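Local coordinates for cell division protein FtsX (PDB 6HE6) that forms, with FtsE, an ABC-transporter-like membrane complex required for normal growth and cell shape, its extracellular domain interacting with the peptidoglycan hydrolase PcsB, at residues H40-L46 with A88-E92. Sequence-based numbering, arbitrary orientation.
Sequences HKVYDSL and AYIVE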
loop_
_atom_site.group_PDB
_atom_site.type_symbol
_atom_site.label_atom_id
_atom_site.label_comp_id
_atom_site.label_asym_id
_atom_site.label_seq_id
_atom_site.Cartn_x
_atom_site.Cartn_y
_atom_site.Cartn_z
ATOM N N HIS A 40 -4.713 -10.251 -1.677
ATOM C CA HIS A 40 -5.391 -9.284 -2.546
ATOM C C HIS A 40 -6.791 -8.932 -2.074
ATOM O O HIS A 40 -7.567 -8.320 -2.827
ATOM C CB HIS A 40 -5.427 -9.780 -3.999
ATOM C CG HIS A 40 -4.208 -9.418 -4.785
ATOM N ND1 HIS A 40 -3.167 -8.694 -4.246
ATOM C CD2 HIS A 40 -3.873 -9.655 -6.073
ATOM C CE1 HIS A 40 -2.241 -8.504 -5.166
ATOM N NE2 HIS A 40 -2.641 -9.084 -6.282
ATOM N N LYS A 41 -7.134 -9.271 -0.828
ATOM C CA LYS A 41 -8.419 -8.854 -0.264
ATOM C C LYS A 41 -8.586 -7.342 -0.331
ATOM O O LYS A 41 -9.654 -6.831 -0.696
ATOM C CB LYS A 41 -8.521 -9.323 1.189
ATOM C CG LYS A 41 -9.554 -10.407 1.454
ATOM C CD LYS A 41 -9.374 -11.601 0.545
ATOM C CE LYS A 41 -10.517 -12.603 0.714
ATOM N NZ LYS A 41 -10.858 -12.859 2.145
ATOM N N VAL A 42 -7.543 -6.604 0.050
ATOM C CA VAL A 42 -7.623 -5.147 0.024
ATOM C C VAL A 42 -7.473 -4.627 -1.395
ATOM O O VAL A 42 -8.216 -3.727 -1.817
ATOM C CB VAL A 42 -6.570 -4.537 0.957
ATOM C CG1 VAL A 42 -6.595 -3.023 0.846
ATOM C CG2 VAL A 42 -6.814 -5.010 2.387
ATOM N N TYR A 43 -6.518 -5.187 -2.152
ATOM C CA TYR A 43 -6.327 -4.803 -3.549
ATOM C C TYR A 43 -7.648 -4.862 -4.303
ATOM O O TYR A 43 -8.050 -3.889 -4.945
ATOM C CB TYR A 43 -5.265 -5.705 -4.221
ATOM C CG TYR A 43 -5.181 -5.556 -5.738
ATOM C CD1 TYR A 43 -4.371 -4.590 -6.319
ATOM C CD2 TYR A 43 -5.935 -6.368 -6.585
ATOM C CE1 TYR A 43 -4.310 -4.444 -7.705
ATOM C CE2 TYR A 43 -5.881 -6.225 -7.956
ATOM C CZ TYR A 43 -5.062 -5.265 -8.506
ATOM O OH TYR A 43 -5.021 -5.133 -9.866
ATOM N N ASP A 44 -8.373 -5.976 -4.181
ATOM C CA ASP A 44 -9.562 -6.183 -5.006
ATOM C C ASP A 44 -10.671 -5.184 -4.678
ATOM O O ASP A 44 -11.342 -4.686 -5.588
ATOM C CB ASP A 44 -10.085 -7.613 -4.856
ATOM C CG ASP A 44 -9.184 -8.642 -5.492
ATOM O OD1 ASP A 44 -8.378 -8.266 -6.367
ATOM O OD2 ASP A 44 -9.327 -9.838 -5.152
ATOM N N SER A 45 -10.871 -4.875 -3.390
ATOM C CA SER A 45 -11.899 -3.912 -2.996
ATOM C C SER A 45 -11.595 -2.526 -3.541
ATOM O O SER A 45 -12.505 -1.805 -3.964
ATOM C CB SER A 45 -12.007 -3.863 -1.475
ATOM O OG SER A 45 -12.317 -5.147 -0.964
ATOM N N LEU A 46 -10.322 -2.125 -3.512
ATOM C CA LEU A 46 -9.921 -0.865 -4.128
ATOM C C LEU A 46 -10.130 -0.906 -5.640
ATOM O O LEU A 46 -10.777 -0.022 -6.212
ATOM C CB LEU A 46 -8.452 -0.558 -3.791
ATOM C CG LEU A 46 -8.065 -0.359 -2.317
ATOM C CD1 LEU A 46 -6.542 -0.321 -2.142
ATOM C CD2 LEU A 46 -8.660 0.934 -1.807
ATOM N N ALA A 88 1.646 -0.289 1.646
ATOM C CA ALA A 88 0.644 0.654 1.187
ATOM C C ALA A 88 0.253 0.333 -0.245
ATOM O O ALA A 88 1.023 -0.261 -1.000
ATOM C CB ALA A 88 1.155 2.102 1.287
ATOM N N TYR A 89 -0.962 0.742 -0.616
ATOM C CA TYR A 89 -1.358 0.792 -2.016
ATOM C C TYR A 89 -1.421 2.253 -2.446
ATOM O O TYR A 89 -1.942 3.107 -1.716
ATOM C CB TYR A 89 -2.720 0.103 -2.252
ATOM C CG TYR A 89 -2.613 -1.410 -2.289
ATOM C CD1 TYR A 89 -1.955 -2.056 -3.331
ATOM C CD2 TYR A 89 -3.151 -2.186 -1.276
ATOM C CE1 TYR A 89 -1.860 -3.438 -3.370
ATOM C CE2 TYR A 89 -3.051 -3.568 -1.300
ATOM C CZ TYR A 89 -2.394 -4.181 -2.346
ATOM O OH TYR A 89 -2.268 -5.541 -2.368
ATOM N N ILE A 90 -0.885 2.539 -3.620
ATOM C CA ILE A 90 -0.931 3.876 -4.197
ATOM C C ILE A 90 -2.071 3.856 -5.201
ATOM O O ILE A 90 -1.988 3.180 -6.231
ATOM C CB ILE A 90 0.404 4.270 -4.847
ATOM C CG1 ILE A 90 1.596 3.960 -3.944
ATOM C CG2 ILE A 90 0.384 5.746 -5.245
ATOM C CD1 ILE A 90 1.731 4.856 -2.711
ATOM N N VAL A 91 -3.159 4.546 -4.879
ATOM C CA VAL A 91 -4.386 4.507 -5.670
ATOM C C VAL A 91 -4.469 5.782 -6.492
ATOM O O VAL A 91 -4.253 6.882 -5.964
ATOM C CB VAL A 91 -5.625 4.356 -4.771
ATOM C CG1 VAL A 91 -6.915 4.317 -5.601
ATOM C CG2 VAL A 91 -5.514 3.095 -3.863
ATOM N N GLU A 92 -4.775 5.633 -7.783
ATOM C CA GLU A 92 -4.978 6.754 -8.688
ATOM C C GLU A 92 -6.469 6.903 -8.965
ATOM O O GLU A 92 -7.094 5.976 -9.489
ATOM C CB GLU A 92 -4.210 6.532 -9.991
ATOM C CG GLU A 92 -4.483 7.585 -11.064
ATOM C CD GLU A 92 -3.798 7.251 -12.373
ATOM O OE1 GLU A 92 -3.453 6.065 -12.559
ATOM O OE2 GLU A 92 -3.605 8.159 -13.212
#
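Buried helix-on-sheet packing joins the short helix 41-47 to an inner strand, 88-93, of the four-stranded antiparallel sheet. The axes of helix segment 41-46 and strand segment 88-92 come within 10.2 Å at an angle of 15°, running nearly parallel. Tyr89 and Val91 both point their CA-to-CB bonds at the helix, whereas Ile90 between them faces away. Val42 and Leu46, one turn apart, answer from the helix: Val42 CG1 lies 4.1 Å from Tyr89 CD2, and Leu46 CD1 bridges both strand residues, 3.8 Å from Tyr89 CB and 4.0 Å from Val91 CG2. In this ferredoxin-like (alpha+beta) extracellular domain of FtsX, helix 41-47 lies in the crossover between strands 11-16 and 52-58, which flank 88-93 in the sheet. The Tyr89 ring reaches the start of the helix, with Tyr43 CA over one face, and Tyr43 CB sits 3.5 Å from Tyr89 OH. That hydroxyl is hydrogen-bonded to the Asp22 carboxylate, which also accepts bonds from the backbone N of Val42 and Tyr43, so strand and helix start share one acid. His40, at the N-cap position, packs ND1 3.8 Å from Tyr89 OH; ND1 hydrogen-bonds weakly to the Asp22 backbone O.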